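Local coordinates for conserved membrane protein (Chlamydia abortus, PDB 6GZU) that combines deubiquitinating and acetyltransferase activities as a secreted Chlamydia effector and induces fragmentation of the Golgi, at residues F38-T44 / Q85-L90; P45-I51 / Y103-H107; F15-D19 / L235-L239; I23-L27 / L208-D213; N141-R145 / V176-A180. One frame throughout, in Å; residues are numbered along the deposited sequence. Where two conformers were deposited one is given.

Contacts 3 and 4 join the N-terminal part of the chain to the late helices 228-241 and 204-217; their centres lie about 11 Å apart, and every other contact falls between their segments in sequence. Contacts 1 and 2 cross along the chain: the loop between strand 37-38 and helix 51-58 meets first the loop 85-90, not far from the zinc site, then strand 100-107. Contact 5 joins the turn between strands 134-141 and 146-150 of the mixed sheet to the loop after helix 159-174, its centre about 33 Å from that of contact 3. Contact 4 thus joins the N-terminal helix to the region assigned to the Ulp1-type family, and contacts 1 and 2 adjoin it, their centres about 14 and 15 Å from its own.

Contact 1: F38-T44 / Q85-L90; sequences FVPSLYT and QDYPHL
S41 and D86 meet where two irregular loops run together, and S41 builds an ST turn and ST motif on its own side: its OG accepts from the backbone N of Y43 and of T44 while donating to D86 OD1 at 2.6 Å. With OG anti to the backbone N (chi1 169°), the hydroxyl faces the carboxylate and is received by the anti lone pair of OD1. The backbone adds a nearly straight bond from L42 N to D86 O, 2.9 Å long.

At one end, the amide of Q85 lies flat over the ring of Y43, the two planes only 5° apart, with Q85 CD above the ring centre; Q85 CG covers the same ring, 3.8 Å from its centroid. At the other end F38 crosses L90 at about a right angle, CE2 to CD1 3.5 Å, close to the zinc site, where the F38 ring also meets the zinc ligand H80.

L42 sends CD1 against P88 CG at 3.7 Å and comes close to ND1 of H89, a buried nitrogen with no hydrogen-bond partner in the model. The other side of that imidazole does the bonding: NE2 donates to V39 O at 2.7 Å, straight and in the ring plane, though it meets the carbonyl from above the carbonyl plane.

Contact 2: P45-I51 / Y103-H107; sequences PSTCFSI and YPLWH
S46 and L105 form a single parallel beta bridge, by which the loop after strand 37-38 joins strand 100-107 of the central mixed sheet, on the edge where strand 37-38 also pairs. S46 N donates to P104 O at 3.2 Å, and W106 N to S46 O at 2.8 Å, so S46 is held through both its N-H and its C=O by the residues before and after L105. The CA of L105 also comes to 3.3 Å from S46 O, a CA-H...O contact that supplements the bond from W106 N to the same oxygen.

Water extends this polar seam in both directions. One molecule joins the S46 hydroxyl to P104 O. Another accepts from C48 N, donates to W106 O at 2.7 Å and lies at the edge of the H107 ring, in its plane, bonded to ND1.

Apolar contacts fill the rest. I51, with CG1 anti to the backbone N (chi1 -180°), brings CD1 to 3.4 Å from Y103 CG, a tight fit, and its CB packs on L105 CD1 at 3.9 Å as the two side chains cross at about a right angle.

The phenol of Y103 is bonded to D58 in helix 51-58, and W106 NE1 to S133. The other edge of strand 100-107 pairs with strand 134-141, while helices 114-124 and 159-174 pack on T47 and C48 respectively.

Contact 3: F15-D19 / L235-L239; sequences FSSWD and LQEFL
The helical bond from L239 N to L235 O, 2.9 Å long, sets L235 and L239 one turn apart on helix 228-241, where both turn toward F15. The start of the modelled chain crosses this late helix of a CE-clan fold, held by side-chain packing with no hydrogen bond between the two segments. L235 CD2 sits over one face of the F15 ring, 3.9 Å from its centroid and displaced toward the rim. The amide oxygen of Q236 approaches the same ring at its edge, the amide and ring planes 77° apart, and L239 CD1 comes obliquely to F15 CD1 at 3.5 Å.

L239 therefore serves both aromatics, one methyl for each. W18 runs alongside L239, pointing the opposite way, and its indole also touches I206 and S209, so it lies between helices 204-217 and 228-241. W18 CH2 reaches F238 CE2 at 4.0 Å, and the closest approach of the indole to segment 235-239 is W18 CZ2 to L239 CD2, 3.5 Å.

Contact 4: I23-L27 / L208-D213; sequences ISTHL and LSLFLD
H26 and S209 make the close-packed part of this helix pair. Helices 20-33 and 204-217 run nearly parallel, 10° between the short segments and 10.1 Å between their axes; in CE-clan cysteine proteases the helix corresponding to 204-217 probably begins with the nucleophilic cysteine. The imidazole lies against S209, H26 CD2 standing 3.7 Å from S209 CB, and the S209 hydroxyl turns back to G205 O. Toward the sheet the packing is apolar and buried: I23 CG2 meets L208 CD1 at 3.9 Å, and L27 CD1 meets L212 CD2 at 4.0 Å, each pair crossing at about a right angle, with I23 also touching W135 and P104.

The other side is more open, for D213 is partly exposed, and its OD2 takes both the bond from H26 and a salt bridge from R245 NH1. H26 ND1 is hydrogen-bonded to R29, so the imidazole is engaged at both nitrogens, which should restrain its rotation. The anti torsion of H26 (chi1 -160°) carries the ring toward helix 204-217, where NE2 donates to the anti lone pair of D213 OD2 at 2.8 Å, in the ring plane but bent at the hydrogen (147°).

Contact 5: N141-R145 / V176-A180; sequences NLDRR and VYPDA
The backbones come nearest at L142 and Y177, with CA atoms 7.4 Å apart and no bond between main chains, while R145 takes the left-handed helical conformation (phi 52°, psi 56°) and turns its side chain toward 176-180. The guanidinium closes on one carbonyl oxygen: NE and NH2 of R145 both donate to Y177 O, each at 2.8 Å, a side-on grip by two N-H groups. The oxygen lies in the guanidinium plane, although NE stands above the carbonyl plane while NH2 lies in it. A bend at chi3 of R145 (82°) brings this edge of the group round to the carbonyl. NH2 is also bonded to S185 O, so the arginine ties two points of the neighbouring loop.

Segment 141-145 is the turn of a beta hairpin between the antiparallel strands 134-141 and 146-150, and an Asx motif shapes it, N141 OD1 accepting from R144 N at 3.0 Å.

One face of the guanidinium is covered by the backbone N of D179, and NH1 approaches D179 CB at 3.6 Å. The carboxylate is itself bonded to S185 through OD2, which lies 4.6 Å from R145 NH1; the opposite charges probably attract without touching. L142 supplies the apolar half, its CD2 over one face of the Y177 ring, 3.8 Å from the centroid, and its CD1 3.8 Å from the phenol OH.

Contact 1: F38-T44 / Q85-L90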
# COMPACT_ATOMS: atom_id res chain seq x y z
N PHE A 38 -2.80 -5.40 -7.30
CA PHE A 38 -3.88 -5.54 -6.35
C PHE A 38 -4.02 -4.25 -5.53
O PHE A 38 -3.06 -3.77 -4.89
CB PHE A 38 -3.57 -6.69 -5.41
CG PHE A 38 -4.58 -6.89 -4.32
CD1 PHE A 38 -4.43 -6.24 -3.09
CD2 PHE A 38 -5.64 -7.77 -4.48
CE1 PHE A 38 -5.33 -6.43 -2.08
CE2 PHE A 38 -6.56 -7.96 -3.44
CZ PHE A 38 -6.42 -7.29 -2.27
N VAL A 39 -5.23 -3.70 -5.52
CA VAL A 39 -5.57 -2.54 -4.69
C VAL A 39 -6.34 -3.05 -3.47
O VAL A 39 -7.34 -3.76 -3.63
CB VAL A 39 -6.44 -1.62 -5.50
CG1 VAL A 39 -6.88 -0.38 -4.63
CG2 VAL A 39 -5.69 -1.20 -6.78
N PRO A 40 -5.85 -2.74 -2.26
CA PRO A 40 -6.48 -3.22 -1.03
C PRO A 40 -7.72 -2.44 -0.66
O PRO A 40 -8.23 -1.64 -1.45
CB PRO A 40 -5.38 -3.03 0.03
CG PRO A 40 -4.66 -1.78 -0.43
CD PRO A 40 -4.65 -1.93 -1.99
N SER A 41 -8.22 -2.66 0.54
CA SER A 41 -9.53 -2.13 0.93
C SER A 41 -9.67 -0.65 0.66
O SER A 41 -8.80 0.15 1.04
CB SER A 41 -9.72 -2.34 2.42
OG SER A 41 -10.86 -1.62 2.86
N LEU A 42 -10.76 -0.26 0.02
CA LEU A 42 -11.06 1.16 -0.21
C LEU A 42 -11.67 1.80 1.03
O LEU A 42 -11.90 3.02 1.06
CB LEU A 42 -12.02 1.33 -1.39
CG LEU A 42 -11.65 0.63 -2.70
CD1 LEU A 42 -12.64 1.00 -3.81
CD2 LEU A 42 -10.22 0.98 -3.14
N TYR A 43 -11.93 1.00 2.05
CA TYR A 43 -12.65 1.45 3.25
C TYR A 43 -11.75 1.66 4.49
O TYR A 43 -11.95 2.61 5.26
CB TYR A 43 -13.75 0.45 3.56
CG TYR A 43 -14.66 0.85 4.67
CD1 TYR A 43 -15.52 1.92 4.53
CD2 TYR A 43 -14.71 0.12 5.85
CE1 TYR A 43 -16.40 2.29 5.55
CE2 TYR A 43 -15.57 0.48 6.88
CZ TYR A 43 -16.40 1.56 6.72
OH TYR A 43 -17.26 1.92 7.74
N THR A 44 -10.78 0.76 4.70
CA THR A 44 -9.92 0.80 5.89
C THR A 44 -8.45 0.86 5.49
O THR A 44 -7.92 -0.11 4.92
CB THR A 44 -10.15 -0.46 6.77
OG1 THR A 44 -11.55 -0.59 7.08
CG2 THR A 44 -9.33 -0.40 8.07
N GLN A 85 -17.96 -2.87 0.03
CA GLN A 85 -17.51 -1.80 0.89
C GLN A 85 -16.00 -1.71 0.83
O GLN A 85 -15.45 -0.65 0.56
CB GLN A 85 -17.94 -2.08 2.31
CG GLN A 85 -17.50 -1.02 3.30
CD GLN A 85 -18.11 -1.29 4.64
OE1 GLN A 85 -17.77 -2.29 5.30
NE2 GLN A 85 -19.04 -0.42 5.06
N ASP A 86 -15.32 -2.84 1.05
CA ASP A 86 -13.86 -2.86 0.92
C ASP A 86 -13.37 -3.11 -0.51
O ASP A 86 -12.37 -2.54 -0.93
CB ASP A 86 -13.26 -3.95 1.79
CG ASP A 86 -13.55 -3.76 3.25
OD1 ASP A 86 -12.85 -2.93 3.87
OD2 ASP A 86 -14.42 -4.48 3.79
N TYR A 87 -14.05 -4.01 -1.22
CA TYR A 87 -13.53 -4.49 -2.52
C TYR A 87 -14.53 -4.44 -3.66
O TYR A 87 -14.68 -5.43 -4.36
CB TYR A 87 -12.98 -5.94 -2.40
CG TYR A 87 -12.02 -6.12 -1.24
CD1 TYR A 87 -10.75 -5.57 -1.27
CD2 TYR A 87 -12.40 -6.85 -0.10
CE1 TYR A 87 -9.88 -5.72 -0.20
CE2 TYR A 87 -11.53 -7.01 0.99
CZ TYR A 87 -10.28 -6.44 0.92
OH TYR A 87 -9.44 -6.57 1.99
N PRO A 88 -15.17 -3.30 -3.89
CA PRO A 88 -16.11 -3.30 -5.03
C PRO A 88 -15.37 -3.49 -6.35
O PRO A 88 -15.94 -4.01 -7.31
CB PRO A 88 -16.72 -1.90 -4.97
CG PRO A 88 -15.65 -1.05 -4.24
CD PRO A 88 -15.05 -1.98 -3.24
N HIS A 89 -14.09 -3.10 -6.39
CA HIS A 89 -13.26 -3.17 -7.59
C HIS A 89 -12.80 -4.61 -7.88
O HIS A 89 -12.21 -4.87 -8.94
CB HIS A 89 -12.06 -2.24 -7.45
CG HIS A 89 -11.24 -2.52 -6.23
ND1 HIS A 89 -11.74 -2.39 -4.95
CD2 HIS A 89 -9.96 -2.94 -6.10
CE1 HIS A 89 -10.80 -2.72 -4.08
NE2 HIS A 89 -9.70 -3.03 -4.76
N LEU A 90 -13.01 -5.53 -6.94
CA LEU A 90 -12.63 -6.94 -7.13
C LEU A 90 -13.82 -7.84 -7.42
O LEU A 90 -13.65 -9.03 -7.69
CB LEU A 90 -11.91 -7.50 -5.90
CG LEU A 90 -10.60 -6.78 -5.56
CD1 LEU A 90 -9.90 -7.40 -4.35
CD2 LEU A 90 -9.68 -6.72 -6.81
O HOH W 1 -7.09 -5.28 1.76
O HOH W 2 -12.59 -2.71 6.44

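Contact 2: P45-I51 / Y103-H107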
# COMPACT_ATOMS: atom_id res chain seq x y z
N PRO A 45 -7.76 1.98 5.78
CA PRO A 45 -6.30 2.00 5.53
C PRO A 45 -5.60 1.05 6.49
O PRO A 45 -6.17 0.71 7.53
CB PRO A 45 -5.86 3.42 5.92
CG PRO A 45 -7.16 4.19 6.14
CD PRO A 45 -8.25 3.22 6.43
N SER A 46 -4.39 0.64 6.15
CA SER A 46 -3.59 -0.20 7.07
C SER A 46 -2.79 0.69 8.01
O SER A 46 -2.66 1.91 7.78
CB SER A 46 -2.61 -1.05 6.27
OG SER A 46 -3.33 -1.89 5.34
N THR A 47 -2.26 0.09 9.08
CA THR A 47 -1.35 0.77 10.01
C THR A 47 -0.19 -0.17 10.26
O THR A 47 -0.20 -1.33 9.83
CB THR A 47 -2.01 1.04 11.38
OG1 THR A 47 -2.21 -0.21 12.07
CG2 THR A 47 -3.36 1.76 11.22
N CYS A 48 0.80 0.25 11.03
CA CYS A 48 1.91 -0.65 11.34
C CYS A 48 1.43 -1.90 12.10
O CYS A 48 2.07 -2.93 12.02
CB CYS A 48 3.01 0.06 12.13
SG CYS A 48 2.48 0.83 13.69
N PHE A 49 0.32 -1.79 12.82
CA PHE A 49 -0.19 -2.90 13.61
C PHE A 49 -1.07 -3.83 12.80
O PHE A 49 -1.23 -4.98 13.19
CB PHE A 49 -0.96 -2.39 14.84
CG PHE A 49 -0.12 -1.62 15.80
CD1 PHE A 49 0.89 -2.23 16.49
CD2 PHE A 49 -0.36 -0.29 16.02
CE1 PHE A 49 1.68 -1.52 17.37
CE2 PHE A 49 0.40 0.43 16.92
CZ PHE A 49 1.42 -0.18 17.62
N SER A 50 -1.64 -3.35 11.70
CA SER A 50 -2.62 -4.15 10.95
C SER A 50 -2.12 -4.59 9.60
O SER A 50 -2.74 -5.47 8.96
CB SER A 50 -3.93 -3.40 10.80
OG SER A 50 -3.75 -2.32 9.91
N ILE A 51 -0.99 -4.06 9.13
CA ILE A 51 -0.55 -4.34 7.75
C ILE A 51 -0.22 -5.84 7.53
O ILE A 51 -0.58 -6.37 6.50
CB ILE A 51 0.65 -3.40 7.34
CG1 ILE A 51 1.12 -3.66 5.92
CG2 ILE A 51 1.83 -3.55 8.30
CD1 ILE A 51 0.08 -3.42 4.82
N TYR A 103 -0.13 -1.11 -0.36
CA TYR A 103 -0.98 -0.74 0.76
C TYR A 103 -0.64 0.62 1.31
O TYR A 103 0.44 0.83 1.87
CB TYR A 103 -0.71 -1.72 1.93
CG TYR A 103 -1.13 -3.14 1.63
CD1 TYR A 103 -0.29 -4.00 0.90
CD2 TYR A 103 -2.40 -3.58 2.01
CE1 TYR A 103 -0.72 -5.30 0.60
CE2 TYR A 103 -2.85 -4.86 1.69
CZ TYR A 103 -2.03 -5.71 0.97
OH TYR A 103 -2.50 -6.97 0.69
N PRO A 104 -1.60 1.54 1.22
CA PRO A 104 -1.43 2.82 1.95
C PRO A 104 -1.44 2.52 3.44
O PRO A 104 -2.29 1.75 3.95
CB PRO A 104 -2.70 3.61 1.55
CG PRO A 104 -3.09 2.98 0.19
CD PRO A 104 -2.78 1.52 0.35
N LEU A 105 -0.49 3.10 4.17
CA LEU A 105 -0.31 2.82 5.58
C LEU A 105 -0.32 4.15 6.33
O LEU A 105 0.52 5.02 6.04
CB LEU A 105 0.98 2.00 5.81
CG LEU A 105 1.18 1.33 7.18
CD1 LEU A 105 2.17 0.21 7.19
CD2 LEU A 105 1.77 2.42 8.10
N TRP A 106 -1.23 4.27 7.29
CA TRP A 106 -1.49 5.49 8.07
C TRP A 106 -0.77 5.38 9.41
O TRP A 106 -0.76 4.33 10.02
CB TRP A 106 -2.99 5.57 8.34
CG TRP A 106 -3.41 6.84 8.96
CD1 TRP A 106 -3.86 7.96 8.30
CD2 TRP A 106 -3.49 7.15 10.37
NE1 TRP A 106 -4.19 8.95 9.21
CE2 TRP A 106 -3.97 8.48 10.48
CE3 TRP A 106 -3.19 6.44 11.55
CZ2 TRP A 106 -4.16 9.10 11.71
CZ3 TRP A 106 -3.37 7.08 12.79
CH2 TRP A 106 -3.86 8.38 12.85
N HIS A 107 -0.14 6.48 9.85
CA HIS A 107 0.57 6.50 11.13
C HIS A 107 0.44 7.80 11.87
O HIS A 107 0.41 8.85 11.25
CB HIS A 107 2.07 6.23 10.91
CG HIS A 107 2.81 5.99 12.19
ND1 HIS A 107 2.60 4.87 12.96
CD2 HIS A 107 3.76 6.73 12.83
CE1 HIS A 107 3.38 4.93 14.03
NE2 HIS A 107 4.10 6.04 13.97
O HOH W 3 -3.82 -0.45 3.08
O HOH W 4 0.86 2.97 11.75

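Contact 3: F15-D19 / L235-L239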
# COMPACT_ATOMS: atom_id res chain seq x y z
N PHE A 15 0.02 22.58 -2.42
CA PHE A 15 -0.61 21.27 -2.67
C PHE A 15 -1.69 20.95 -1.68
O PHE A 15 -1.41 20.84 -0.47
CB PHE A 15 0.43 20.14 -2.59
CG PHE A 15 1.56 20.33 -3.51
CD1 PHE A 15 1.35 20.36 -4.86
CD2 PHE A 15 2.83 20.57 -3.03
CE1 PHE A 15 2.39 20.58 -5.73
CE2 PHE A 15 3.87 20.79 -3.91
CZ PHE A 15 3.65 20.80 -5.25
N SER A 16 -2.91 20.76 -2.17
CA SER A 16 -3.94 20.16 -1.34
C SER A 16 -3.50 18.70 -1.10
O SER A 16 -3.18 17.98 -2.05
CB SER A 16 -5.30 20.23 -2.05
OG SER A 16 -5.52 21.54 -2.60
N SER A 17 -3.46 18.29 0.16
CA SER A 17 -3.11 16.93 0.58
C SER A 17 -4.07 15.93 -0.04
O SER A 17 -5.18 16.27 -0.50
CB SER A 17 -3.27 16.83 2.08
OG SER A 17 -4.60 17.21 2.40
N TRP A 18 -3.63 14.68 -0.03
CA TRP A 18 -4.44 13.58 -0.53
C TRP A 18 -4.80 12.72 0.68
O TRP A 18 -3.91 12.37 1.47
CB TRP A 18 -3.65 12.77 -1.56
CG TRP A 18 -3.70 13.34 -2.96
CD1 TRP A 18 -4.05 14.61 -3.32
CD2 TRP A 18 -3.38 12.64 -4.17
NE1 TRP A 18 -3.98 14.74 -4.70
CE2 TRP A 18 -3.55 13.55 -5.24
CE3 TRP A 18 -2.93 11.33 -4.45
CZ2 TRP A 18 -3.33 13.20 -6.57
CZ3 TRP A 18 -2.71 10.98 -5.78
CH2 TRP A 18 -2.91 11.91 -6.83
N ASP A 19 -6.09 12.46 0.85
CA ASP A 19 -6.61 11.63 1.95
C ASP A 19 -6.72 10.18 1.43
O ASP A 19 -6.30 9.88 0.31
CB ASP A 19 -7.98 12.18 2.48
CG ASP A 19 -9.12 12.18 1.39
OD1 ASP A 19 -8.99 11.55 0.32
OD2 ASP A 19 -10.20 12.83 1.58
N LEU A 235 6.36 17.54 -8.08
CA LEU A 235 5.05 17.08 -7.63
C LEU A 235 3.96 17.73 -8.45
O LEU A 235 2.97 17.11 -8.78
CB LEU A 235 4.85 17.46 -6.16
CG LEU A 235 4.28 16.51 -5.12
CD1 LEU A 235 5.01 15.14 -5.16
CD2 LEU A 235 4.46 17.17 -3.76
N GLN A 236 4.12 19.02 -8.72
CA GLN A 236 3.11 19.73 -9.50
C GLN A 236 2.96 19.14 -10.88
O GLN A 236 1.85 19.02 -11.40
CB GLN A 236 3.48 21.20 -9.64
CG GLN A 236 2.43 22.00 -10.32
CD GLN A 236 1.39 22.48 -9.33
OE1 GLN A 236 0.62 21.69 -8.78
NE2 GLN A 236 1.38 23.81 -9.08
N GLU A 237 4.09 18.78 -11.50
CA GLU A 237 4.08 18.15 -12.82
C GLU A 237 3.29 16.84 -12.79
O GLU A 237 2.54 16.54 -13.71
CB GLU A 237 5.51 17.84 -13.26
CG GLU A 237 5.64 17.34 -14.70
CD GLU A 237 7.05 17.52 -15.25
N PHE A 238 3.47 16.07 -11.72
CA PHE A 238 2.71 14.84 -11.55
C PHE A 238 1.23 15.11 -11.40
O PHE A 238 0.40 14.49 -12.09
CB PHE A 238 3.26 14.06 -10.34
CG PHE A 238 2.36 12.97 -9.87
CD1 PHE A 238 2.26 11.77 -10.59
CD2 PHE A 238 1.63 13.11 -8.69
CE1 PHE A 238 1.45 10.73 -10.15
CE2 PHE A 238 0.78 12.07 -8.24
CZ PHE A 238 0.70 10.87 -8.99
N LEU A 239 0.87 16.10 -10.56
CA LEU A 239 -0.53 16.45 -10.40
C LEU A 239 -1.17 16.87 -11.71
O LEU A 239 -2.35 16.57 -11.97
CB LEU A 239 -0.71 17.54 -9.34
CG LEU A 239 -0.40 17.06 -7.91
CD1 LEU A 239 -0.45 18.25 -6.97
CD2 LEU A 239 -1.38 15.97 -7.47

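Contact 4: I23-L27 / L208-D213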
# COMPACT_ATOMS: atom_id res chain seq x y z
N ILE A 23 -5.84 8.85 -2.46
CA ILE A 23 -4.80 7.87 -2.69
C ILE A 23 -5.39 6.62 -3.35
O ILE A 23 -4.87 6.11 -4.34
CB ILE A 23 -4.14 7.46 -1.36
CG1 ILE A 23 -3.34 8.64 -0.79
CG2 ILE A 23 -3.23 6.26 -1.57
CD1 ILE A 23 -3.01 8.48 0.72
N SER A 24 -6.50 6.13 -2.81
CA SER A 24 -7.12 4.93 -3.38
C SER A 24 -7.56 5.16 -4.82
O SER A 24 -7.51 4.23 -5.61
CB SER A 24 -8.31 4.50 -2.53
OG SER A 24 -7.85 4.01 -1.29
N THR A 25 -7.98 6.38 -5.14
CA THR A 25 -8.39 6.69 -6.51
C THR A 25 -7.18 6.52 -7.41
O THR A 25 -7.32 5.99 -8.52
CB THR A 25 -8.93 8.14 -6.59
OG1 THR A 25 -10.15 8.20 -5.85
CG2 THR A 25 -9.26 8.60 -8.04
N HIS A 26 -6.00 7.01 -7.00
CA HIS A 26 -4.81 6.81 -7.82
C HIS A 26 -4.43 5.34 -7.97
O HIS A 26 -3.98 4.93 -9.04
CB HIS A 26 -3.62 7.68 -7.39
CG HIS A 26 -2.61 7.83 -8.48
ND1 HIS A 26 -2.90 8.49 -9.66
CD2 HIS A 26 -1.34 7.36 -8.60
CE1 HIS A 26 -1.83 8.44 -10.44
NE2 HIS A 26 -0.89 7.74 -9.83
N LEU A 27 -4.56 4.56 -6.90
CA LEU A 27 -4.31 3.12 -7.00
C LEU A 27 -5.23 2.47 -8.02
O LEU A 27 -4.79 1.69 -8.86
CB LEU A 27 -4.37 2.44 -5.62
CG LEU A 27 -3.12 2.58 -4.75
CD1 LEU A 27 -2.43 3.88 -4.66
CD2 LEU A 27 -3.51 2.03 -3.35
N LEU A 208 3.64 9.25 -2.20
CA LEU A 208 3.63 7.78 -2.27
C LEU A 208 2.87 7.35 -3.53
O LEU A 208 3.21 6.30 -4.12
CB LEU A 208 3.03 7.17 -1.00
CG LEU A 208 1.52 7.36 -0.75
CD1 LEU A 208 0.69 6.26 -1.50
CD2 LEU A 208 1.22 7.34 0.75
N SER A 209 1.89 8.15 -3.99
CA SER A 209 1.17 7.81 -5.21
C SER A 209 2.07 7.95 -6.44
O SER A 209 2.06 7.09 -7.35
CB SER A 209 -0.08 8.69 -5.35
OG SER A 209 -0.98 8.43 -4.28
N LEU A 210 2.85 9.04 -6.48
CA LEU A 210 3.85 9.22 -7.54
C LEU A 210 4.87 8.07 -7.50
O LEU A 210 5.25 7.52 -8.54
CB LEU A 210 4.58 10.57 -7.36
CG LEU A 210 5.67 11.07 -8.31
CD1 LEU A 210 5.87 12.59 -8.09
CD2 LEU A 210 7.01 10.36 -8.07
N PHE A 211 5.34 7.71 -6.31
CA PHE A 211 6.30 6.62 -6.22
C PHE A 211 5.74 5.34 -6.83
O PHE A 211 6.44 4.65 -7.60
CB PHE A 211 6.77 6.38 -4.78
CG PHE A 211 7.69 5.21 -4.67
CD1 PHE A 211 9.00 5.31 -5.15
CD2 PHE A 211 7.21 4.01 -4.19
CE1 PHE A 211 9.87 4.22 -5.13
CE2 PHE A 211 8.06 2.89 -4.11
CZ PHE A 211 9.40 3.02 -4.58
N LEU A 212 4.53 4.98 -6.43
CA LEU A 212 3.98 3.71 -6.93
C LEU A 212 3.85 3.77 -8.46
O LEU A 212 4.12 2.80 -9.17
CB LEU A 212 2.62 3.40 -6.31
CG LEU A 212 2.03 2.05 -6.78
CD1 LEU A 212 2.92 0.88 -6.34
CD2 LEU A 212 0.66 1.92 -6.17
N ASP A 213 3.39 4.91 -8.97
CA ASP A 213 3.29 5.16 -10.41
C ASP A 213 4.60 4.81 -11.12
O ASP A 213 4.62 4.03 -12.08
CB ASP A 213 2.96 6.64 -10.59
CG ASP A 213 2.24 6.91 -11.85
OD1 ASP A 213 2.78 6.60 -12.93
OD2 ASP A 213 1.12 7.46 -11.77

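Contact 5: N141-R145 / V176-A180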
# COMPACT_ATOMS: atom_id res chain seq x y z
N ASN A 141 5.86 -7.44 -3.62
CA ASN A 141 6.06 -7.83 -5.02
C ASN A 141 6.42 -9.30 -5.02
O ASN A 141 7.52 -9.70 -4.59
CB ASN A 141 7.14 -6.96 -5.69
CG ASN A 141 7.29 -7.22 -7.16
OD1 ASN A 141 7.21 -8.37 -7.62
ND2 ASN A 141 7.54 -6.17 -7.93
N LEU A 142 5.48 -10.14 -5.45
CA LEU A 142 5.71 -11.58 -5.39
C LEU A 142 6.76 -12.04 -6.41
O LEU A 142 7.48 -13.04 -6.18
CB LEU A 142 4.39 -12.35 -5.62
CG LEU A 142 3.21 -12.10 -4.64
CD1 LEU A 142 2.00 -12.89 -5.08
CD2 LEU A 142 3.62 -12.49 -3.20
N ASP A 143 6.83 -11.35 -7.55
CA ASP A 143 7.76 -11.75 -8.61
C ASP A 143 9.20 -11.48 -8.19
O ASP A 143 10.10 -12.29 -8.44
CB ASP A 143 7.45 -11.01 -9.92
CG ASP A 143 6.24 -11.57 -10.65
OD1 ASP A 143 6.08 -12.82 -10.73
OD2 ASP A 143 5.46 -10.76 -11.16
N ARG A 144 9.40 -10.36 -7.49
CA ARG A 144 10.74 -9.94 -7.08
C ARG A 144 11.10 -10.39 -5.67
O ARG A 144 12.25 -10.22 -5.23
CB ARG A 144 10.92 -8.41 -7.23
CG ARG A 144 11.03 -7.99 -8.69
CD ARG A 144 10.93 -6.51 -8.86
NE ARG A 144 12.04 -5.81 -8.25
CZ ARG A 144 13.17 -5.45 -8.87
NH1 ARG A 144 13.39 -5.79 -10.13
NH2 ARG A 144 14.08 -4.74 -8.23
N ARG A 145 10.13 -11.01 -4.98
CA ARG A 145 10.31 -11.49 -3.58
C ARG A 145 10.84 -10.34 -2.72
O ARG A 145 11.91 -10.45 -2.05
CB ARG A 145 11.20 -12.72 -3.48
CG ARG A 145 10.64 -13.86 -4.29
CD ARG A 145 11.51 -15.13 -4.05
NE ARG A 145 11.19 -15.85 -2.83
CZ ARG A 145 11.93 -15.86 -1.73
NH1 ARG A 145 12.98 -15.05 -1.60
NH2 ARG A 145 11.55 -16.64 -0.71
N VAL A 176 6.28 -19.25 1.72
CA VAL A 176 5.22 -19.65 0.78
C VAL A 176 5.66 -19.54 -0.67
O VAL A 176 5.29 -20.38 -1.49
CB VAL A 176 3.93 -18.78 1.02
CG1 VAL A 176 2.83 -19.06 -0.06
CG2 VAL A 176 3.40 -19.03 2.44
N TYR A 177 6.40 -18.48 -0.99
CA TYR A 177 6.91 -18.21 -2.34
C TYR A 177 8.39 -18.49 -2.32
O TYR A 177 9.17 -17.62 -1.89
CB TYR A 177 6.64 -16.76 -2.73
CG TYR A 177 5.16 -16.48 -2.76
CD1 TYR A 177 4.41 -16.70 -3.89
CD2 TYR A 177 4.50 -16.04 -1.59
CE1 TYR A 177 3.07 -16.45 -3.88
CE2 TYR A 177 3.16 -15.80 -1.57
CZ TYR A 177 2.43 -16.02 -2.72
OH TYR A 177 1.08 -15.82 -2.83
N PRO A 178 8.81 -19.67 -2.76
CA PRO A 178 10.25 -20.01 -2.58
C PRO A 178 11.20 -19.21 -3.46
O PRO A 178 10.77 -18.63 -4.48
CB PRO A 178 10.31 -21.51 -2.98
CG PRO A 178 8.92 -21.97 -2.84
CD PRO A 178 8.07 -20.81 -3.33
N ASP A 179 12.48 -19.17 -3.09
CA ASP A 179 13.48 -18.56 -3.94
C ASP A 179 14.00 -19.52 -5.00
O ASP A 179 13.63 -20.74 -5.04
CB ASP A 179 14.61 -17.92 -3.10
CG ASP A 179 15.46 -18.93 -2.37
OD1 ASP A 179 15.79 -20.01 -2.91
OD2 ASP A 179 15.93 -18.60 -1.24
N ALA A 180 14.84 -18.99 -5.88
CA ALA A 180 15.32 -19.74 -7.03
C ALA A 180 16.24 -20.88 -6.65
O ALA A 180 16.47 -21.78 -7.47
CB ALA A 180 16.02 -18.82 -8.03